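Local coordinates for protein ATP phosphoribosyltransferase regulatory subunit (Bacillus halodurans, PDB 3OD1) that probably serves as the regulatory partner of the HisG catalytic subunit, required for the first step of histidine biosynthesis and perhaps for its feedback inhibition by histidine, at residues Q33-I38 with Y43-T48; E55-V60 with S305-P310; R91-S96 with R100-R105; E144-M149 with V163-V168; G169-L174 with T270-M275. All blocks are in the same frame, centred on the assembly; numbering follows the deposited sequence.

How the interactions relate
All five contacts lie in the part of the chain related to the histidyl-tRNA synthetase core, and interactions 1, 3 and 4 reach its large mixed sheet. Interactions 1, 3, 4 and 5 follow one another along the chain, while interaction 2 closes a loop of 244 residues that encloses the last three. Interactions 1 and 3 have centres about 16 Å apart and meet where strands 44-45 and 104-113 pair; E144 ties both to interaction 4 through Y43 and R105. R309 joins interaction 2 to interaction 3. L271 packs against strand 162-167, linking interactions 4 and 5. Interactions 1 to 3 thus tie the core to the dimer interface, interaction 4 only through E144, interaction 5 not at all.

Interaction 1: residues Q33-I38 with Y43-T48; sequences QMTEEI and YDMIET
Where helix 21-40 nears its end, the chain turns back within four residues, so that the CA atoms of I38 and Y43 are 6.0 Å apart, opening to 8.6 Å between T35 CA and M45 CA. A weak backbone hydrogen bond spans the narrow end: Y43 N reaches I38 O at 3.5 Å with an N-H...O angle of 159°. The side chains of this pair cross at about a right angle. With chi1 of I38 at -70°, the CG2 methyl stands anti to the backbone N, and this branch meets the base of the tyrosine, 3.6 Å from Y43 CB. The far end of that ring is fixed elsewhere, by a hydrogen bond from its OH group to E144 OE2. One helical turn earlier the contact is looser: T35 CG2 lies 4.4 Å from the selenium of M45, a selenomethionine, while the T35 hydroxyl turns back to C31 O in its own helix. Strand 44-45 borders strand 104-113 of the main sheet, and E47 makes a salt bridge to K27 of the second subunit. A long helix leading into an edge strand at the dimer interface is consistent with motif 1 of class II aminoacyl-tRNA synthetases.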
# COMPACT_ATOMS: atom_id res chain seq x y z
N GLN B 33 -1.52 1.30 -14.58
CA GLN B 33 -1.11 0.98 -15.95
C GLN B 33 0.07 0.01 -15.96
O GLN B 33 0.08 -0.96 -16.73
CB GLN B 33 -0.78 2.26 -16.72
CG GLN B 33 -2.02 3.13 -16.96
CD GLN B 33 -3.05 2.41 -17.83
OE1 GLN B 33 -2.69 1.72 -18.78
NE2 GLN B 33 -4.33 2.57 -17.50
N MSE B 34 1.05 0.25 -15.11
CA MSE B 34 2.20 -0.65 -15.06
C MSE B 34 1.84 -2.04 -14.55
O MSE B 34 2.31 -3.04 -15.10
CB MSE B 34 3.35 -0.05 -14.25
CG MSE B 34 3.88 1.25 -14.84
SE MSE B 34 5.51 1.84 -14.00
CE MSE B 34 6.67 0.37 -14.55
N THR B 35 1.03 -2.10 -13.50
CA THR B 35 0.66 -3.38 -12.91
C THR B 35 -0.22 -4.20 -13.87
O THR B 35 -0.15 -5.43 -13.89
CB THR B 35 -0.04 -3.22 -11.54
OG1 THR B 35 -1.12 -2.29 -11.66
CG2 THR B 35 0.95 -2.68 -10.51
N GLU B 36 -1.01 -3.51 -14.68
CA GLU B 36 -1.80 -4.19 -15.71
C GLU B 36 -0.91 -4.85 -16.76
O GLU B 36 -1.19 -5.97 -17.18
CB GLU B 36 -2.74 -3.21 -16.40
CG GLU B 36 -4.20 -3.44 -16.07
CD GLU B 36 -5.11 -2.35 -16.60
OE1 GLU B 36 -5.18 -2.18 -17.84
OE2 GLU B 36 -5.74 -1.66 -15.77
N GLU B 37 0.12 -4.15 -17.23
CA GLU B 37 1.06 -4.73 -18.19
C GLU B 37 1.79 -5.92 -17.56
O GLU B 37 1.88 -7.00 -18.15
CB GLU B 37 2.09 -3.70 -18.66
CG GLU B 37 3.02 -4.20 -19.77
CD GLU B 37 2.28 -4.43 -21.08
OE1 GLU B 37 1.18 -3.87 -21.22
OE2 GLU B 37 2.79 -5.16 -21.97
N ILE B 38 2.28 -5.71 -16.35
CA ILE B 38 2.97 -6.77 -15.62
C ILE B 38 2.13 -8.04 -15.52
O ILE B 38 2.63 -9.16 -15.66
CB ILE B 38 3.43 -6.25 -14.25
CG1 ILE B 38 4.57 -5.23 -14.43
CG2 ILE B 38 3.83 -7.41 -13.34
CD1 ILE B 38 4.86 -4.41 -13.17
N TYR B 43 3.12 -12.35 -14.39
CA TYR B 43 3.68 -12.14 -13.05
C TYR B 43 2.55 -12.08 -12.03
O TYR B 43 1.45 -11.59 -12.33
CB TYR B 43 4.56 -10.87 -13.00
CG TYR B 43 5.86 -11.05 -13.75
CD1 TYR B 43 7.06 -11.21 -13.07
CD2 TYR B 43 5.89 -11.08 -15.14
CE1 TYR B 43 8.25 -11.39 -13.74
CE2 TYR B 43 7.08 -11.28 -15.84
CZ TYR B 43 8.26 -11.44 -15.13
OH TYR B 43 9.44 -11.61 -15.80
N ASP B 44 2.78 -12.62 -10.84
CA ASP B 44 1.77 -12.58 -9.77
C ASP B 44 2.22 -11.62 -8.68
O ASP B 44 3.31 -11.77 -8.12
CB ASP B 44 1.59 -13.95 -9.11
CG ASP B 44 0.96 -14.99 -10.03
OD1 ASP B 44 0.03 -14.67 -10.79
OD2 ASP B 44 1.39 -16.14 -9.95
N MSE B 45 1.37 -10.65 -8.37
CA MSE B 45 1.61 -9.75 -7.24
C MSE B 45 1.61 -10.48 -5.91
O MSE B 45 0.79 -11.37 -5.68
CB MSE B 45 0.53 -8.65 -7.23
CG MSE B 45 0.56 -7.82 -8.49
SE MSE B 45 1.83 -6.37 -8.25
CE MSE B 45 0.78 -5.51 -6.84
N ILE B 46 2.53 -10.11 -5.03
CA ILE B 46 2.51 -10.59 -3.66
C ILE B 46 2.67 -9.40 -2.71
O ILE B 46 2.88 -8.27 -3.17
CB ILE B 46 3.59 -11.67 -3.37
CG1 ILE B 46 4.95 -11.25 -3.94
CG2 ILE B 46 3.15 -13.01 -3.94
CD1 ILE B 46 5.66 -10.17 -3.11
N GLU B 47 2.54 -9.66 -1.41
CA GLU B 47 2.98 -8.69 -0.41
C GLU B 47 3.79 -9.38 0.68
O GLU B 47 3.62 -10.57 0.94
CB GLU B 47 1.81 -7.90 0.17
CG GLU B 47 1.11 -7.05 -0.89
CD GLU B 47 -0.12 -6.28 -0.37
OE1 GLU B 47 -0.74 -6.72 0.63
OE2 GLU B 47 -0.46 -5.24 -0.98
N THR B 48 4.69 -8.63 1.29
CA THR B 48 5.50 -9.12 2.40
C THR B 48 5.34 -8.10 3.53
O THR B 48 4.76 -7.03 3.31
CB THR B 48 6.98 -9.24 2.01
OG1 THR B 48 7.44 -7.95 1.58
CG2 THR B 48 7.18 -10.25 0.89

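Interaction 2: residues E55-V60 with S305-P310; sequences ETVGVV and SKFHRP
The last turn of helix 54-60 faces the end of helix 303-306 with V60 CA 7.8 Å from K306 CA, and no direct hydrogen bond joins the two segments. The second, a short and weakly bonded helix, closes in a Schellman motif: H308, with its phi of 72°, is the C-prime residue, its N bonds to S305 O at 2.9 Å, and R309 N reaches back to L304 O. The first helix is less regular, with a wider pi-type turn over 55-58. V60 carries the contact by splitting its two methyls between two partners. CG1 lies against the lysine chain, 3.7 Å from K306 CD, and the two side chains run alongside one another in opposing senses. CG2 points to the outer end of the phenylalanine ring, with V60 CG2 3.8 Å from both F307 CZ and F307 CE2. V57 adds a looser touch at the ring edge, close to its plane, with its CG2 4.3 Å from F307 CZ. The same ring also packs on A90, R91 and A94 of helix 86-94 and on M9 of the second subunit, so these short helices meet beside the dimer interface. Beyond CG the K306 chain is fully extended, which carries its ammonium group to a bridging water: K306 NZ donates to it over 3.0 Å, and the water donates in turn to V60 O at 2.7 Å.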
# COMPACT_ATOMS: atom_id res chain seq x y z
N GLU B 55 19.23 -9.18 10.94
CA GLU B 55 20.32 -10.13 10.82
C GLU B 55 20.16 -11.08 9.64
O GLU B 55 21.12 -11.67 9.17
CB GLU B 55 20.51 -10.92 12.12
CG GLU B 55 21.05 -10.09 13.27
CD GLU B 55 22.42 -9.48 12.99
OE1 GLU B 55 23.08 -9.89 12.00
OE2 GLU B 55 22.85 -8.60 13.76
N THR B 56 18.93 -11.23 9.15
CA THR B 56 18.67 -12.09 8.00
C THR B 56 18.45 -11.28 6.71
O THR B 56 19.37 -11.10 5.92
CB THR B 56 17.48 -13.03 8.27
OG1 THR B 56 16.30 -12.26 8.55
CG2 THR B 56 17.78 -13.95 9.46
N VAL B 57 17.23 -10.80 6.52
CA VAL B 57 16.89 -10.02 5.33
C VAL B 57 17.65 -8.70 5.27
O VAL B 57 18.16 -8.31 4.22
CB VAL B 57 15.36 -9.76 5.28
CG1 VAL B 57 15.01 -8.76 4.19
CG2 VAL B 57 14.61 -11.08 5.11
N GLY B 58 17.74 -8.00 6.40
CA GLY B 58 18.42 -6.72 6.41
C GLY B 58 19.81 -6.81 5.79
O GLY B 58 20.14 -6.06 4.87
N VAL B 59 20.61 -7.75 6.27
CA VAL B 59 21.99 -7.87 5.81
C VAL B 59 22.16 -8.32 4.35
O VAL B 59 23.08 -7.88 3.68
CB VAL B 59 22.83 -8.80 6.73
CG1 VAL B 59 22.99 -8.19 8.12
CG2 VAL B 59 22.19 -10.18 6.82
N VAL B 60 21.28 -9.19 3.86
CA VAL B 60 21.48 -9.70 2.49
C VAL B 60 20.86 -8.78 1.45
O VAL B 60 20.95 -9.03 0.25
CB VAL B 60 20.95 -11.14 2.33
CG1 VAL B 60 21.70 -12.07 3.26
CG2 VAL B 60 19.45 -11.21 2.59
N SER B 305 20.66 -18.43 -2.88
CA SER B 305 21.50 -19.38 -2.16
C SER B 305 21.58 -19.05 -0.67
O SER B 305 21.64 -19.95 0.16
CB SER B 305 22.92 -19.42 -2.73
OG SER B 305 22.92 -19.97 -4.03
N LYS B 306 21.57 -17.76 -0.35
CA LYS B 306 21.60 -17.32 1.04
C LYS B 306 20.33 -17.69 1.81
O LYS B 306 20.32 -17.67 3.04
CB LYS B 306 21.87 -15.82 1.13
CG LYS B 306 23.25 -15.45 0.66
CD LYS B 306 23.46 -13.96 0.62
CE LYS B 306 24.81 -13.64 -0.02
NZ LYS B 306 25.06 -12.16 0.01
N PHE B 307 19.26 -18.02 1.08
CA PHE B 307 18.03 -18.52 1.70
C PHE B 307 17.87 -20.02 1.51
O PHE B 307 16.81 -20.58 1.81
CB PHE B 307 16.80 -17.79 1.13
CG PHE B 307 16.73 -16.37 1.55
CD1 PHE B 307 16.10 -16.02 2.73
CD2 PHE B 307 17.33 -15.38 0.79
CE1 PHE B 307 16.05 -14.70 3.14
CE2 PHE B 307 17.29 -14.06 1.19
CZ PHE B 307 16.64 -13.72 2.37
N HIS B 308 18.93 -20.65 1.00
CA HIS B 308 19.02 -22.10 0.86
C HIS B 308 18.14 -22.69 -0.23
O HIS B 308 17.79 -23.87 -0.18
CB HIS B 308 18.79 -22.79 2.20
CG HIS B 308 19.59 -22.19 3.32
ND1 HIS B 308 19.00 -21.55 4.39
CD2 HIS B 308 20.93 -22.09 3.50
CE1 HIS B 308 19.95 -21.11 5.20
NE2 HIS B 308 21.12 -21.42 4.68
N ARG B 309 17.79 -21.87 -1.21
CA ARG B 309 17.14 -22.38 -2.42
C ARG B 309 17.82 -21.79 -3.66
O ARG B 309 17.19 -21.03 -4.41
CB ARG B 309 15.64 -22.08 -2.44
CG ARG B 309 14.90 -22.93 -3.47
CD ARG B 309 13.42 -22.59 -3.59
NE ARG B 309 12.85 -23.26 -4.76
CZ ARG B 309 11.59 -23.15 -5.17
NH1 ARG B 309 10.73 -22.40 -4.51
NH2 ARG B 309 11.20 -23.82 -6.25
N PRO B 310 19.09 -22.16 -3.88
CA PRO B 310 19.91 -21.52 -4.92
C PRO B 310 19.15 -21.42 -6.23
O PRO B 310 18.49 -22.39 -6.64
CB PRO B 310 21.09 -22.48 -5.09
CG PRO B 310 21.18 -23.21 -3.80
CD PRO B 310 19.77 -23.32 -3.28
O HOH W 1 23.19 -10.03 -0.89

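Interaction 3: residues R91-S96 with R100-R105; sequences RLVASS and RAYPLR
V93 sets a single methyl against the rim of the Y102 ring. This CG1 lies in the plane of the ring at its edge, 3.6 Å from Y102 CE2 and 3.5 Å from Y102 OH, so it meets the phenolic corner and not a face. The valine chi1 of 171° places CG1 anti to the backbone N and directs it toward strand 104-113, where the same methyl also touches L104 CD1 at 3.8 Å. No hydrogen bond passes between the two segments, and their closest CA atoms, those of V93 and R100, are 8.1 Å apart. The contact closes the short connection from helix 86-94 into strand 104-113, which with its neighbour 125-134 is consistent with the antiparallel strand pair of motif 2 in class II synthetases. I134 of that neighbour packs on both V93 and Y102, as does L304. A cis peptide bond precedes P103, between the two residues that receive the valine methyl. R309 adds a polar clasp from outside the pair: its NH1 bonds to V93 O and its NH2 to R100 O, while its backbone O is hydrogen-bonded to Y102 OH and its guanidinium group makes a cation-pi contact with the Y102 ring.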
# COMPACT_ATOMS: atom_id res chain seq x y z
N ARG B 91 13.15 -14.59 0.44
CA ARG B 91 12.71 -15.31 1.63
C ARG B 91 11.41 -16.06 1.37
O ARG B 91 11.26 -17.22 1.74
CB ARG B 91 12.53 -14.37 2.84
CG ARG B 91 12.05 -15.11 4.12
CD ARG B 91 11.80 -14.17 5.32
NE ARG B 91 10.95 -13.03 4.97
CZ ARG B 91 9.70 -13.13 4.52
NH1 ARG B 91 9.13 -14.31 4.37
NH2 ARG B 91 9.02 -12.02 4.21
N LEU B 92 10.47 -15.38 0.73
CA LEU B 92 9.15 -15.94 0.46
C LEU B 92 9.31 -17.17 -0.41
O LEU B 92 8.74 -18.23 -0.12
CB LEU B 92 8.31 -14.88 -0.25
CG LEU B 92 6.79 -14.87 -0.12
CD1 LEU B 92 6.23 -13.76 -0.97
CD2 LEU B 92 6.22 -16.20 -0.55
N VAL B 93 10.10 -17.03 -1.47
CA VAL B 93 10.35 -18.09 -2.43
C VAL B 93 10.96 -19.35 -1.81
O VAL B 93 10.58 -20.46 -2.18
CB VAL B 93 11.25 -17.61 -3.59
CG1 VAL B 93 11.69 -18.78 -4.47
CG2 VAL B 93 10.52 -16.55 -4.41
N ALA B 94 11.90 -19.17 -0.88
CA ALA B 94 12.58 -20.31 -0.27
C ALA B 94 11.79 -20.93 0.87
O ALA B 94 12.19 -21.96 1.40
CB ALA B 94 13.97 -19.91 0.22
N SER B 95 10.66 -20.33 1.25
CA SER B 95 9.88 -20.86 2.36
C SER B 95 8.42 -21.13 1.98
O SER B 95 8.08 -22.25 1.64
CB SER B 95 9.95 -19.92 3.56
OG SER B 95 9.50 -18.63 3.21
N SER B 96 7.59 -20.09 2.06
CA SER B 96 6.16 -20.16 1.72
C SER B 96 5.90 -20.80 0.36
O SER B 96 4.92 -21.52 0.17
CB SER B 96 5.55 -18.74 1.72
OG SER B 96 5.60 -18.10 3.00
N ARG B 100 6.60 -24.44 -4.97
CA ARG B 100 6.29 -23.98 -6.31
C ARG B 100 7.57 -24.03 -7.15
O ARG B 100 8.56 -23.39 -6.81
CB ARG B 100 5.71 -22.56 -6.28
CG ARG B 100 4.63 -22.39 -5.22
CD ARG B 100 3.56 -21.39 -5.65
NE ARG B 100 2.60 -21.13 -4.58
CZ ARG B 100 1.57 -20.29 -4.67
NH1 ARG B 100 1.36 -19.61 -5.79
NH2 ARG B 100 0.76 -20.12 -3.63
N ALA B 101 7.54 -24.82 -8.22
CA ALA B 101 8.71 -25.07 -9.04
C ALA B 101 9.13 -23.83 -9.84
O ALA B 101 8.29 -23.04 -10.26
CB ALA B 101 8.48 -26.25 -9.99
N TYR B 102 10.44 -23.69 -10.04
CA TYR B 102 10.97 -22.61 -10.86
C TYR B 102 10.58 -22.85 -12.31
O TYR B 102 10.34 -23.99 -12.70
CB TYR B 102 12.50 -22.52 -10.73
CG TYR B 102 13.00 -22.00 -9.40
CD1 TYR B 102 14.19 -22.47 -8.85
CD2 TYR B 102 12.29 -21.03 -8.68
CE1 TYR B 102 14.67 -22.00 -7.63
CE2 TYR B 102 12.76 -20.55 -7.45
CZ TYR B 102 13.96 -21.04 -6.93
OH TYR B 102 14.45 -20.59 -5.73
N PRO B 103 10.50 -21.77 -13.12
CA PRO B 103 10.75 -20.39 -12.70
C PRO B 103 9.52 -19.71 -12.09
O PRO B 103 8.38 -20.03 -12.45
CB PRO B 103 11.10 -19.68 -14.02
CG PRO B 103 11.10 -20.74 -15.09
CD PRO B 103 10.26 -21.86 -14.57
N LEU B 104 9.76 -18.78 -11.19
CA LEU B 104 8.70 -17.99 -10.58
C LEU B 104 8.75 -16.56 -11.07
O LEU B 104 9.83 -15.96 -11.21
CB LEU B 104 8.83 -18.03 -9.06
CG LEU B 104 8.42 -19.36 -8.44
CD1 LEU B 104 9.02 -19.50 -7.05
CD2 LEU B 104 6.90 -19.44 -8.40
N ARG B 105 7.57 -16.01 -11.34
CA ARG B 105 7.43 -14.64 -11.81
C ARG B 105 6.53 -13.91 -10.82
O ARG B 105 5.31 -14.14 -10.76
CB ARG B 105 6.83 -14.62 -13.21
CG ARG B 105 7.83 -15.02 -14.30
CD ARG B 105 7.17 -15.19 -15.64
NE ARG B 105 8.18 -15.32 -16.68
CZ ARG B 105 8.77 -16.46 -17.00
NH1 ARG B 105 8.47 -17.58 -16.36
NH2 ARG B 105 9.69 -16.48 -17.96

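Interaction 4: residues E144-M149 with V163-V168; sequences EVIALM and VAIGHV
M149 reaches V163 because its CG stands anti to the backbone N (chi1 -162°) and the chain then bends at chi3 (66°), swinging the terminal methyl of this selenomethionine onto the valine. M149 CE rests almost evenly on the isopropyl group, 3.7 Å from V163 CG2 and 3.8 Å from V163 CG1. One helical turn earlier, I146 extends CG1 and CD1 further along the strand, toward I165, and I146 CD1 approaches I165 CD1 to 4.0 Å, the two chains crossing at a slant. The second branch of that isoleucine adds a looser contact, with I146 CG2 4.3 Å from V163 CG1. Thus residues three apart on the helix pack on residues two apart on the strand, as expected for a helix lying on a sheet. The axes agree: they run nearly antiparallel, at 165°, and approach to 11.0 Å. All four side chains are buried and apolar, and no hydrogen bond crosses between the segments. F283 of the adjacent strand 281-286 touches I146, M149 and V163; L256 of helix 240-258 packs on both I146 and I165, and F316 of strand 313-319 meets M149, so helix 139-155 spans several strands of the main sheet.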
# COMPACT_ATOMS: atom_id res chain seq x y z
N GLU B 144 13.46 -10.58 -21.38
CA GLU B 144 12.08 -10.45 -20.89
C GLU B 144 11.91 -9.35 -19.85
O GLU B 144 11.02 -8.51 -19.98
CB GLU B 144 11.56 -11.78 -20.33
CG GLU B 144 10.14 -11.69 -19.74
CD GLU B 144 9.72 -12.98 -19.02
OE1 GLU B 144 10.26 -14.06 -19.34
OE2 GLU B 144 8.86 -12.90 -18.12
N VAL B 145 12.72 -9.34 -18.80
CA VAL B 145 12.51 -8.33 -17.76
C VAL B 145 12.77 -6.91 -18.27
O VAL B 145 12.12 -5.97 -17.83
CB VAL B 145 13.33 -8.59 -16.46
CG1 VAL B 145 12.93 -9.94 -15.85
CG2 VAL B 145 14.82 -8.54 -16.74
N ILE B 146 13.70 -6.75 -19.21
CA ILE B 146 13.97 -5.42 -19.75
C ILE B 146 12.84 -5.00 -20.68
O ILE B 146 12.37 -3.86 -20.60
CB ILE B 146 15.33 -5.36 -20.49
CG1 ILE B 146 16.49 -5.52 -19.49
CG2 ILE B 146 15.45 -4.07 -21.27
CD1 ILE B 146 17.88 -5.64 -20.16
N ALA B 147 12.40 -5.92 -21.54
CA ALA B 147 11.29 -5.68 -22.46
C ALA B 147 9.98 -5.39 -21.73
O ALA B 147 9.20 -4.56 -22.17
CB ALA B 147 11.13 -6.86 -23.42
N LEU B 148 9.74 -6.08 -20.62
CA LEU B 148 8.58 -5.81 -19.79
C LEU B 148 8.67 -4.41 -19.18
O LEU B 148 7.72 -3.64 -19.24
CB LEU B 148 8.43 -6.87 -18.70
CG LEU B 148 7.36 -6.64 -17.62
CD1 LEU B 148 5.99 -6.35 -18.24
CD2 LEU B 148 7.30 -7.86 -16.71
N MSE B 149 9.83 -4.07 -18.63
CA MSE B 149 10.01 -2.74 -18.05
C MSE B 149 9.69 -1.65 -19.07
O MSE B 149 9.02 -0.66 -18.76
CB MSE B 149 11.43 -2.56 -17.54
CG MSE B 149 11.55 -1.38 -16.55
SE MSE B 149 13.35 -1.15 -15.81
CE MSE B 149 14.31 -0.65 -17.42
N VAL B 163 17.08 2.85 -21.80
CA VAL B 163 17.56 1.88 -20.83
C VAL B 163 19.00 1.55 -21.17
O VAL B 163 19.30 1.07 -22.26
CB VAL B 163 16.70 0.62 -20.85
CG1 VAL B 163 17.23 -0.42 -19.84
CG2 VAL B 163 15.26 0.99 -20.56
N ALA B 164 19.90 1.87 -20.25
CA ALA B 164 21.32 1.64 -20.47
C ALA B 164 21.68 0.29 -19.86
O ALA B 164 21.27 -0.03 -18.74
CB ALA B 164 22.13 2.75 -19.84
N ILE B 165 22.44 -0.51 -20.60
CA ILE B 165 22.75 -1.87 -20.19
C ILE B 165 24.24 -2.04 -20.00
O ILE B 165 25.01 -1.74 -20.92
CB ILE B 165 22.28 -2.87 -21.27
CG1 ILE B 165 20.78 -2.70 -21.51
CG2 ILE B 165 22.66 -4.30 -20.88
CD1 ILE B 165 20.23 -3.58 -22.59
N GLY B 166 24.64 -2.50 -18.82
CA GLY B 166 26.03 -2.85 -18.54
C GLY B 166 26.21 -4.32 -18.20
O GLY B 166 25.27 -5.11 -18.27
N HIS B 167 27.42 -4.71 -17.82
CA HIS B 167 27.62 -6.09 -17.43
C HIS B 167 28.71 -6.24 -16.38
O HIS B 167 29.87 -5.92 -16.62
CB HIS B 167 27.93 -6.95 -18.67
CG HIS B 167 27.76 -8.42 -18.43
ND1 HIS B 167 28.34 -9.07 -17.37
CD2 HIS B 167 27.07 -9.36 -19.12
CE1 HIS B 167 28.02 -10.35 -17.41
NE2 HIS B 167 27.25 -10.55 -18.46
N VAL B 168 28.33 -6.73 -15.20
CA VAL B 168 29.27 -6.95 -14.11
C VAL B 168 30.43 -7.86 -14.54
O VAL B 168 31.57 -7.66 -14.11
CB VAL B 168 28.58 -7.56 -12.88
CG1 VAL B 168 29.61 -8.10 -11.88
CG2 VAL B 168 27.69 -6.54 -12.22

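Interaction 5: residues G169-L174 with T270-M275; sequences GYVNAL and TLVLHM
The carboxamide of N172 is the flat side-chain group that links these segments, and it does so through a water: N172 ND2 donates to the water over 3.0 Å, and the water passes a weak bond, 3.4 Å long, to M275 O. The other end of the amide, OD1, has a weak bond to R189. A second flat group, the peptide carbonyl of L271, is met at its oxygen by V171 CG2 at 4.5 Å. The remaining contact is apolar and loose: V171 CG1 lies 4.4 Å from V272 CG2, and only 83 Å² of surface is buried between the segments. With a chi1 of 175° the V171 methyls divide their work, one toward the V272 side chain and the other toward the loop backbone. V171 CA is 7.4 Å from T270 CA, the closest backbone pair. L192 and Y193 of helix 182-193 also pack on V272. H167 caps the start of the helix at G169 N. Helix 168-179 follows strand 162-167 directly, and the loop follows strand 265-268, its parallel neighbour; both therefore lie at the same end of this pair. By sequence the loop probably corresponds to the start of the histidine-binding signature of histidyl-tRNA synthetases.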
# COMPACT_ATOMS: atom_id res chain seq x y z
N GLY B 169 30.13 -8.85 -15.37
CA GLY B 169 31.12 -9.82 -15.78
C GLY B 169 32.17 -9.16 -16.67
O GLY B 169 33.38 -9.43 -16.53
N TYR B 170 31.73 -8.31 -17.59
CA TYR B 170 32.68 -7.62 -18.44
C TYR B 170 33.64 -6.76 -17.62
O TYR B 170 34.86 -6.88 -17.75
CB TYR B 170 31.98 -6.79 -19.52
CG TYR B 170 32.97 -6.13 -20.44
CD1 TYR B 170 33.48 -6.81 -21.54
CD2 TYR B 170 33.43 -4.84 -20.19
CE1 TYR B 170 34.41 -6.22 -22.38
CE2 TYR B 170 34.37 -4.24 -21.03
CZ TYR B 170 34.85 -4.94 -22.12
OH TYR B 170 35.78 -4.37 -22.97
N VAL B 171 33.08 -5.89 -16.78
CA VAL B 171 33.88 -5.02 -15.91
C VAL B 171 34.88 -5.83 -15.09
O VAL B 171 36.08 -5.56 -15.11
CB VAL B 171 32.98 -4.19 -14.96
CG1 VAL B 171 33.83 -3.39 -13.99
CG2 VAL B 171 32.08 -3.27 -15.76
N ASN B 172 34.39 -6.83 -14.36
CA ASN B 172 35.28 -7.62 -13.50
C ASN B 172 36.39 -8.33 -14.28
O ASN B 172 37.55 -8.32 -13.86
CB ASN B 172 34.48 -8.61 -12.64
CG ASN B 172 33.61 -7.91 -11.60
OD1 ASN B 172 33.62 -6.68 -11.49
ND2 ASN B 172 32.87 -8.69 -10.83
N ALA B 173 36.05 -8.93 -15.42
CA ALA B 173 37.06 -9.63 -16.23
C ALA B 173 38.17 -8.69 -16.68
O ALA B 173 39.36 -9.02 -16.59
CB ALA B 173 36.43 -10.32 -17.43
N LEU B 174 37.79 -7.51 -17.16
CA LEU B 174 38.76 -6.53 -17.64
C LEU B 174 39.63 -6.01 -16.51
O LEU B 174 40.86 -6.02 -16.62
CB LEU B 174 38.06 -5.37 -18.34
CG LEU B 174 39.00 -4.25 -18.82
CD1 LEU B 174 40.08 -4.80 -19.79
CD2 LEU B 174 38.21 -3.12 -19.47
N THR B 270 30.36 1.05 -18.44
CA THR B 270 30.96 1.60 -17.22
C THR B 270 30.02 1.39 -16.02
O THR B 270 30.38 1.68 -14.88
CB THR B 270 31.30 3.09 -17.34
OG1 THR B 270 30.10 3.86 -17.29
CG2 THR B 270 32.05 3.37 -18.64
N LEU B 271 28.83 0.88 -16.30
CA LEU B 271 27.78 0.83 -15.29
C LEU B 271 28.10 -0.17 -14.18
O LEU B 271 28.25 -1.36 -14.44
CB LEU B 271 26.44 0.49 -15.93
CG LEU B 271 25.20 0.54 -15.03
CD1 LEU B 271 24.93 1.98 -14.56
CD2 LEU B 271 24.00 -0.02 -15.76
N VAL B 272 28.23 0.33 -12.96
CA VAL B 272 28.39 -0.51 -11.78
C VAL B 272 27.30 -0.10 -10.78
O VAL B 272 27.34 1.00 -10.23
CB VAL B 272 29.77 -0.30 -11.13
CG1 VAL B 272 29.85 -1.03 -9.76
CG2 VAL B 272 30.90 -0.76 -12.06
N LEU B 273 26.32 -0.97 -10.56
CA LEU B 273 25.17 -0.59 -9.73
C LEU B 273 25.43 -0.85 -8.25
O LEU B 273 24.72 -0.34 -7.38
CB LEU B 273 23.89 -1.32 -10.18
CG LEU B 273 23.21 -0.95 -11.51
CD1 LEU B 273 21.95 -1.79 -11.71
CD2 LEU B 273 22.84 0.52 -11.56
N HIS B 274 26.46 -1.64 -7.96
CA HIS B 274 26.70 -2.12 -6.61
C HIS B 274 28.08 -2.75 -6.61
O HIS B 274 28.55 -3.24 -7.63
CB HIS B 274 25.62 -3.15 -6.25
CG HIS B 274 25.49 -3.41 -4.78
ND1 HIS B 274 26.40 -4.17 -4.08
CD2 HIS B 274 24.54 -3.04 -3.89
CE1 HIS B 274 26.03 -4.24 -2.81
NE2 HIS B 274 24.91 -3.56 -2.67
N MSE B 275 28.76 -2.73 -5.47
CA MSE B 275 30.10 -3.31 -5.41
C MSE B 275 30.11 -4.84 -5.50
O MSE B 275 31.12 -5.42 -5.92
CB MSE B 275 30.87 -2.81 -4.18
CG MSE B 275 31.16 -1.31 -4.20
SE MSE B 275 32.39 -0.80 -5.63
CE MSE B 275 34.04 -1.62 -4.92
O HOH W 2 31.23 -7.51 -8.61